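Local coordinates for geranyl diphosphate synthase small subunit (Antirrhinum majus, PDB 3QKC), which probably acts as the non-catalytic partner that, with a large subunit, makes geranyl diphosphate, the C10 precursor of monoterpenes, at residues Pro134-Arg146 / Cys186-Glu199. Numbering follows the deposited sequence.
Sequences PDRILRAIIELTR and CGAACGAILGGCDE
With CG trans to the backbone N (chi1 -168°) and the chain extended as far as NE, Arg139 runs across Ile193 at about a right angle and delivers its guanidinium to Glu199, whose own chain bends at chi2 (-83°) to meet it. Both terminal nitrogens grip one oxygen, Glu199 OE2, which lies 2.6 Å from Arg139 NH1 and 2.9 Å from Arg139 NH2 near the edge of the guanidinium. Because the nitrogens share that oxygen and the planes are turned 57° apart, this salt bridge is an end-on grip with bent bonds, not a flat two-oxygen pair. Ile193, whose CG1 lies over one face of the same guanidinium, is a knob among Arg136, Arg139, Ala140 and Glu143, its CD1 3.6 Å from Arg139 CG. The reciprocal knob, Glu143, fits among Cys186, Ala189, Cys190 and Ile193, and its OE1 rests 3.6 Å from Ala189 CB. Arg136 slides past Ile193 and lays one guanidinium face over Gly196 CA, 3.4 Å from NH2, where the helix has just ended. Leu144 CG touches both Cys186 SG and Cys190 SG, 4.0 Å from each, and Leu194 CD2 meets Ile137 CG1. Helices 134-148 and 169-195 thus pack antiparallel, axes 9.2 Å apart, within the all-helical prenyltransferase fold; helix 68-85 covers the Leu144, Cys190 and Leu194 side, and helix 199-219 touches Arg139 and Ile193. The backbones come nearest where Ala140 meets Cys190. The buried Glu143 carboxylate pairs through OE2 with Arg206 of helix 199-219, which probably favours its ionised form; with Glu199, it ties helix 134-148 to that helix beside a largely apolar seam.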
ATOM      1  N   PRO A 134     -12.140   9.167 -13.005  1.00 78.01           N
ATOM      2  CA  PRO A 134     -11.746   7.807 -12.635  1.00 75.70           C
ATOM      3  C   PRO A 134     -10.406   7.398 -13.234  1.00 73.08           C
ATOM      4  O   PRO A 134      -9.639   6.683 -12.589  1.00 71.11           O
ATOM      5  CB  PRO A 134     -12.865   6.934 -13.223  1.00 78.17           C
ATOM      6  CG  PRO A 134     -13.945   7.866 -13.587  1.00 80.10           C
ATOM      7  CD  PRO A 134     -13.292   9.159 -13.920  1.00 79.94           C
ATOM      8  N   ASP A 135     -10.140   7.833 -14.463  1.00 72.79           N
ATOM      9  CA  ASP A 135      -8.840   7.605 -15.083  1.00 70.51           C
ATOM     10  C   ASP A 135      -7.768   8.475 -14.423  1.00 66.96           C
ATOM     11  O   ASP A 135      -6.621   8.053 -14.297  1.00 66.19           O
ATOM     12  CB  ASP A 135      -8.891   7.875 -16.586  1.00 72.58           C
ATOM     13  CG  ASP A 135      -7.560   7.622 -17.265  1.00 72.23           C
ATOM     14  OD1 ASP A 135      -7.117   6.457 -17.282  1.00 71.99           O
ATOM     15  OD2 ASP A 135      -6.955   8.589 -17.773  1.00 72.60           O
ATOM     16  N   ARG A 136      -8.152   9.681 -14.007  1.00 64.94           N
ATOM     17  CA  ARG A 136      -7.246  10.578 -13.289  1.00 61.84           C
ATOM     18  C   ARG A 136      -6.882  10.053 -11.906  1.00 58.98           C
ATOM     19  O   ARG A 136      -5.703   9.995 -11.561  1.00 57.37           O
ATOM     20  CB  ARG A 136      -7.841  11.973 -13.140  1.00 61.67           C
ATOM     21  CG  ARG A 136      -7.463  12.947 -14.224  1.00 61.82           C
ATOM     22  CD  ARG A 136      -8.121  14.283 -13.955  1.00 63.44           C
ATOM     23  NE  ARG A 136      -8.313  15.044 -15.184  1.00 64.50           N
ATOM     24  CZ  ARG A 136      -8.817  16.273 -15.242  1.00 66.45           C
ATOM     25  NH1 ARG A 136      -9.178  16.913 -14.134  1.00 64.92           N
ATOM     26  NH2 ARG A 136      -8.946  16.867 -16.417  1.00 67.53           N
ATOM     27  N   ILE A 137      -7.890   9.691 -11.111  1.00 58.28           N
ATOM     28  CA  ILE A 137      -7.629   9.230  -9.746  1.00 55.90           C
ATOM     29  C   ILE A 137      -6.862   7.918  -9.777  1.00 53.34           C
ATOM     30  O   ILE A 137      -5.984   7.688  -8.950  1.00 51.88           O
ATOM     31  CB  ILE A 137      -8.909   9.215  -8.864  1.00 56.94           C
ATOM     32  CG1 ILE A 137      -8.974  10.541  -8.094  1.00 57.45           C
ATOM     33  CG2 ILE A 137      -8.888   8.062  -7.865  1.00 56.73           C
ATOM     34  CD1 ILE A 137     -10.361  11.110  -7.888  1.00 58.19           C
ATOM     35  N   LEU A 138      -7.161   7.094 -10.775  1.00 52.63           N
ATOM     36  CA  LEU A 138      -6.399   5.886 -11.030  1.00 50.86           C
ATOM     37  C   LEU A 138      -4.957   6.234 -11.381  1.00 49.50           C
ATOM     38  O   LEU A 138      -4.028   5.590 -10.890  1.00 48.03           O
ATOM     39  CB  LEU A 138      -7.034   5.099 -12.168  1.00 51.93           C
ATOM     40  CG  LEU A 138      -7.053   3.577 -12.176  1.00 53.66           C
ATOM     41  CD1 LEU A 138      -7.376   3.024 -10.797  1.00 50.96           C
ATOM     42  CD2 LEU A 138      -8.101   3.116 -13.212  1.00 54.18           C
ATOM     43  N   ARG A 139      -4.764   7.251 -12.225  1.00 49.78           N
ATOM     44  CA  ARG A 139      -3.408   7.669 -12.556  1.00 49.27           C
ATOM     45  C   ARG A 139      -2.648   8.234 -11.353  1.00 45.35           C
ATOM     46  O   ARG A 139      -1.442   8.023 -11.236  1.00 44.29           O
ATOM     47  CB  ARG A 139      -3.365   8.650 -13.734  1.00 52.73           C
ATOM     48  CG  ARG A 139      -1.939   8.854 -14.263  1.00 55.46           C
ATOM     49  CD  ARG A 139      -1.912   9.595 -15.584  1.00 54.77           C
ATOM     50  NE  ARG A 139      -0.559   9.998 -15.971  1.00 57.35           N
ATOM     51  CZ  ARG A 139      -0.281  10.721 -17.059  1.00 56.52           C
ATOM     52  NH1 ARG A 139      -1.262  11.129 -17.860  1.00 60.52           N
ATOM     53  NH2 ARG A 139       0.977  11.040 -17.352  1.00 59.08           N
ATOM     54  N   ALA A 140      -3.360   8.950 -10.479  1.00 43.29           N
ATOM     55  CA  ALA A 140      -2.784   9.498  -9.248  1.00 40.78           C
ATOM     56  C   ALA A 140      -2.333   8.367  -8.329  1.00 38.71           C
ATOM     57  O   ALA A 140      -1.322   8.473  -7.639  1.00 37.89           O
ATOM     58  CB  ALA A 140      -3.811  10.401  -8.529  1.00 40.74           C
ATOM     59  N   ILE A 141      -3.095   7.281  -8.345  1.00 38.47           N
ATOM     60  CA  ILE A 141      -2.837   6.101  -7.533  1.00 37.42           C
ATOM     61  C   ILE A 141      -1.582   5.392  -8.027  1.00 36.67           C
ATOM     62  O   ILE A 141      -0.718   4.998  -7.229  1.00 35.05           O
ATOM     63  CB  ILE A 141      -4.073   5.195  -7.520  1.00 38.37           C
ATOM     64  CG1 ILE A 141      -5.023   5.690  -6.429  1.00 37.51           C
ATOM     65  CG2 ILE A 141      -3.706   3.717  -7.335  1.00 37.33           C
ATOM     66  CD1 ILE A 141      -6.459   5.373  -6.691  1.00 39.63           C
ATOM     67  N   ILE A 142      -1.468   5.302  -9.348  1.00 37.92           N
ATOM     68  CA  ILE A 142      -0.267   4.788  -9.986  1.00 39.06           C
ATOM     69  C   ILE A 142       0.962   5.553  -9.511  1.00 38.31           C
ATOM     70  O   ILE A 142       1.973   4.929  -9.141  1.00 37.79           O
ATOM     71  CB  ILE A 142      -0.375   4.828 -11.518  1.00 40.87           C
ATOM     72  CG1 ILE A 142      -1.383   3.782 -11.985  1.00 43.08           C
ATOM     73  CG2 ILE A 142       0.973   4.555 -12.138  1.00 42.55           C
ATOM     74  CD1 ILE A 142      -2.118   4.154 -13.270  1.00 43.64           C
ATOM     75  N   GLU A 143       0.855   6.886  -9.476  1.00 38.36           N
ATOM     76  CA  GLU A 143       1.953   7.742  -9.007  1.00 38.59           C
ATOM     77  C   GLU A 143       2.363   7.455  -7.569  1.00 37.98           C
ATOM     78  O   GLU A 143       3.550   7.384  -7.266  1.00 37.89           O
ATOM     79  CB  GLU A 143       1.592   9.228  -9.114  1.00 38.64           C
ATOM     80  CG  GLU A 143       1.736   9.813 -10.500  1.00 43.23           C
ATOM     81  CD  GLU A 143       3.124   9.649 -11.073  1.00 40.23           C
ATOM     82  OE1 GLU A 143       4.115  10.016 -10.422  1.00 43.05           O
ATOM     83  OE2 GLU A 143       3.219   9.165 -12.204  1.00 44.85           O
ATOM     84  N   LEU A 144       1.374   7.347  -6.686  1.00 37.77           N
ATOM     85  CA  LEU A 144       1.622   7.087  -5.273  1.00 37.53           C
ATOM     86  C   LEU A 144       2.165   5.678  -5.019  1.00 36.65           C
ATOM     87  O   LEU A 144       2.978   5.503  -4.138  1.00 35.68           O
ATOM     88  CB  LEU A 144       0.347   7.326  -4.446  1.00 38.58           C
ATOM     89  CG  LEU A 144      -0.095   8.786  -4.383  1.00 41.81           C
ATOM     90  CD1 LEU A 144      -1.615   8.935  -4.597  1.00 39.62           C
ATOM     91  CD2 LEU A 144       0.355   9.432  -3.091  1.00 38.35           C
ATOM     92  N   THR A 145       1.703   4.681  -5.772  1.00 37.58           N
ATOM     93  CA  THR A 145       2.236   3.323  -5.639  1.00 38.40           C
ATOM     94  C   THR A 145       3.697   3.269  -6.079  1.00 39.85           C
ATOM     95  O   THR A 145       4.497   2.480  -5.551  1.00 40.01           O
ATOM     96  CB  THR A 145       1.429   2.283  -6.441  1.00 39.23           C
ATOM     97  OG1 THR A 145       1.446   2.624  -7.831  1.00 41.83           O
ATOM     98  CG2 THR A 145      -0.014   2.175  -5.937  1.00 40.79           C
ATOM     99  N   ARG A 146       4.036   4.134  -7.031  1.00 41.37           N
ATOM    100  CA  ARG A 146       5.376   4.211  -7.599  1.00 43.74           C
ATOM    101  C   ARG A 146       6.363   4.795  -6.581  1.00 42.58           C
ATOM    102  O   ARG A 146       7.522   4.393  -6.524  1.00 43.00           O
ATOM    103  CB  ARG A 146       5.338   5.068  -8.872  1.00 46.61           C
ATOM    104  CG  ARG A 146       6.577   4.980  -9.750  1.00 53.95           C
ATOM    105  CD  ARG A 146       6.489   5.852 -11.029  1.00 49.18           C
ATOM    106  NE  ARG A 146       6.581   7.306 -10.802  1.00 54.77           N
ATOM    107  CZ  ARG A 146       7.687   7.964 -10.436  1.00 49.02           C
ATOM    108  NH1 ARG A 146       8.819   7.302 -10.208  1.00 55.02           N
ATOM    109  NH2 ARG A 146       7.660   9.289 -10.274  1.00 54.57           N
ATOM    110  N   CYS A 186       6.318  12.598  -7.215  1.00 34.27           N
ATOM    111  CA  CYS A 186       4.973  12.059  -7.091  1.00 34.13           C
ATOM    112  C   CYS A 186       3.964  13.113  -6.654  1.00 34.38           C
ATOM    113  O   CYS A 186       2.867  13.234  -7.233  1.00 35.21           O
ATOM    114  CB  CYS A 186       4.983  10.903  -6.101  1.00 33.17           C
ATOM    115  SG  CYS A 186       3.338  10.354  -5.607  1.00 43.45           S
ATOM    116  N   GLY A 187       4.309  13.853  -5.611  1.00 33.72           N
ATOM    117  CA  GLY A 187       3.476  14.965  -5.180  1.00 34.09           C
ATOM    118  C   GLY A 187       3.153  15.912  -6.325  1.00 34.83           C
ATOM    119  O   GLY A 187       1.991  16.236  -6.564  1.00 34.66           O
ATOM    120  N   ALA A 188       4.192  16.353  -7.033  1.00 35.52           N
ATOM    121  CA  ALA A 188       4.024  17.320  -8.110  1.00 36.04           C
ATOM    122  C   ALA A 188       3.205  16.710  -9.239  1.00 37.49           C
ATOM    123  O   ALA A 188       2.289  17.348  -9.760  1.00 38.71           O
ATOM    124  CB  ALA A 188       5.363  17.773  -8.605  1.00 36.00           C
ATOM    125  N   ALA A 189       3.510  15.464  -9.596  1.00 37.59           N
ATOM    126  CA  ALA A 189       2.806  14.796 -10.693  1.00 38.66           C
ATOM    127  C   ALA A 189       1.325  14.571 -10.378  1.00 38.70           C
ATOM    128  O   ALA A 189       0.479  14.746 -11.264  1.00 40.16           O
ATOM    129  CB  ALA A 189       3.493  13.493 -11.071  1.00 38.57           C
ATOM    130  N   CYS A 190       1.017  14.194  -9.135  1.00 37.00           N
ATOM    131  CA  CYS A 190      -0.380  14.060  -8.671  1.00 37.18           C
ATOM    132  C   CYS A 190      -1.120  15.388  -8.742  1.00 37.80           C
ATOM    133  O   CYS A 190      -2.225  15.465  -9.261  1.00 38.46           O
ATOM    134  CB  CYS A 190      -0.439  13.556  -7.234  1.00 36.33           C
ATOM    135  SG  CYS A 190      -0.177  11.795  -7.036  1.00 36.99           S
ATOM    136  N   GLY A 191      -0.509  16.432  -8.196  1.00 37.72           N
ATOM    137  CA  GLY A 191      -1.054  17.778  -8.322  1.00 38.43           C
ATOM    138  C   GLY A 191      -1.467  18.079  -9.751  1.00 39.64           C
ATOM    139  O   GLY A 191      -2.613  18.465 -10.016  1.00 40.45           O
ATOM    140  N   ALA A 192      -0.535  17.864 -10.674  1.00 39.65           N
ATOM    141  CA  ALA A 192      -0.750  18.173 -12.075  1.00 40.88           C
ATOM    142  C   ALA A 192      -1.845  17.298 -12.688  1.00 41.49           C
ATOM    143  O   ALA A 192      -2.710  17.796 -13.408  1.00 43.06           O
ATOM    144  CB  ALA A 192       0.577  18.057 -12.853  1.00 40.97           C
ATOM    145  N   ILE A 193      -1.824  16.000 -12.376  1.00 40.07           N
ATOM    146  CA  ILE A 193      -2.810  15.064 -12.901  1.00 40.29           C
ATOM    147  C   ILE A 193      -4.192  15.482 -12.436  1.00 40.74           C
ATOM    148  O   ILE A 193      -5.130  15.574 -13.242  1.00 41.69           O
ATOM    149  CB  ILE A 193      -2.531  13.593 -12.484  1.00 39.06           C
ATOM    150  CG1 ILE A 193      -1.361  13.013 -13.294  1.00 35.91           C
ATOM    151  CG2 ILE A 193      -3.777  12.720 -12.697  1.00 36.31           C
ATOM    152  CD1 ILE A 193      -0.665  11.816 -12.608  1.00 37.86           C
ATOM    153  N   LEU A 194      -4.304  15.757 -11.142  1.00 39.99           N
ATOM    154  CA  LEU A 194      -5.590  16.119 -10.551  1.00 41.03           C
ATOM    155  C   LEU A 194      -5.995  17.502 -10.997  1.00 43.68           C
ATOM    156  O   LEU A 194      -7.177  17.813 -11.080  1.00 44.93           O
ATOM    157  CB  LEU A 194      -5.551  15.985  -9.020  1.00 38.75           C
ATOM    158  CG  LEU A 194      -5.305  14.509  -8.638  1.00 40.88           C
ATOM    159  CD1 LEU A 194      -4.732  14.337  -7.216  1.00 36.11           C
ATOM    160  CD2 LEU A 194      -6.578  13.672  -8.827  1.00 38.46           C
ATOM    161  N   GLY A 195      -4.997  18.314 -11.333  1.00 45.05           N
ATOM    162  CA  GLY A 195      -5.237  19.662 -11.816  1.00 47.89           C
ATOM    163  C   GLY A 195      -5.787  19.672 -13.233  1.00 51.19           C
ATOM    164  O   GLY A 195      -6.274  20.698 -13.688  1.00 52.41           O
ATOM    165  N   GLY A 196      -5.716  18.530 -13.918  1.00 52.86           N
ATOM    166  CA  GLY A 196      -6.127  18.434 -15.318  1.00 56.63           C
ATOM    167  C   GLY A 196      -5.061  19.104 -16.154  1.00 58.93           C
ATOM    168  O   GLY A 196      -5.044  20.327 -16.297  1.00 59.91           O
ATOM    169  N   CYS A 197      -4.159  18.304 -16.702  1.00 60.03           N
ATOM    170  CA  CYS A 197      -2.915  18.850 -17.224  1.00 61.59           C
ATOM    171  C   CYS A 197      -2.535  18.182 -18.526  1.00 64.16           C
ATOM    172  O   CYS A 197      -3.011  17.090 -18.822  1.00 63.86           O
ATOM    173  CB  CYS A 197      -1.810  18.599 -16.202  1.00 59.51           C
ATOM    174  SG  CYS A 197      -0.688  19.949 -15.940  1.00 55.26           S
ATOM    175  N   ASP A 198      -1.676  18.843 -19.301  1.00 66.96           N
ATOM    176  CA  ASP A 198      -1.074  18.206 -20.477  1.00 69.82           C
ATOM    177  C   ASP A 198      -0.205  17.033 -20.026  1.00 68.53           C
ATOM    178  O   ASP A 198       0.485  17.122 -19.016  1.00 66.73           O
ATOM    179  CB  ASP A 198      -0.205  19.199 -21.259  1.00 72.00           C
ATOM    180  CG  ASP A 198      -0.986  19.977 -22.314  1.00 76.54           C
ATOM    181  OD1 ASP A 198      -1.945  20.705 -21.963  1.00 74.84           O
ATOM    182  OD2 ASP A 198      -0.616  19.875 -23.504  1.00 76.68           O
ATOM    183  N   GLU A 199      -0.251  15.940 -20.782  1.00 69.81           N
ATOM    184  CA  GLU A 199       0.688  14.832 -20.623  1.00 69.22           C
ATOM    185  C   GLU A 199       2.124  15.347 -20.488  1.00 68.32           C
ATOM    186  O   GLU A 199       2.873  14.909 -19.618  1.00 66.41           O
ATOM    187  CB  GLU A 199       0.595  13.895 -21.834  1.00 72.16           C
ATOM    188  CG  GLU A 199      -0.658  13.015 -21.892  1.00 74.97           C
ATOM    189  CD  GLU A 199      -0.521  11.751 -21.060  1.00 70.80           C
ATOM    190  OE1 GLU A 199      -1.062  10.691 -21.468  1.00 74.02           O
ATOM    191  OE2 GLU A 199       0.138  11.814 -19.997  1.00 71.19           O
TER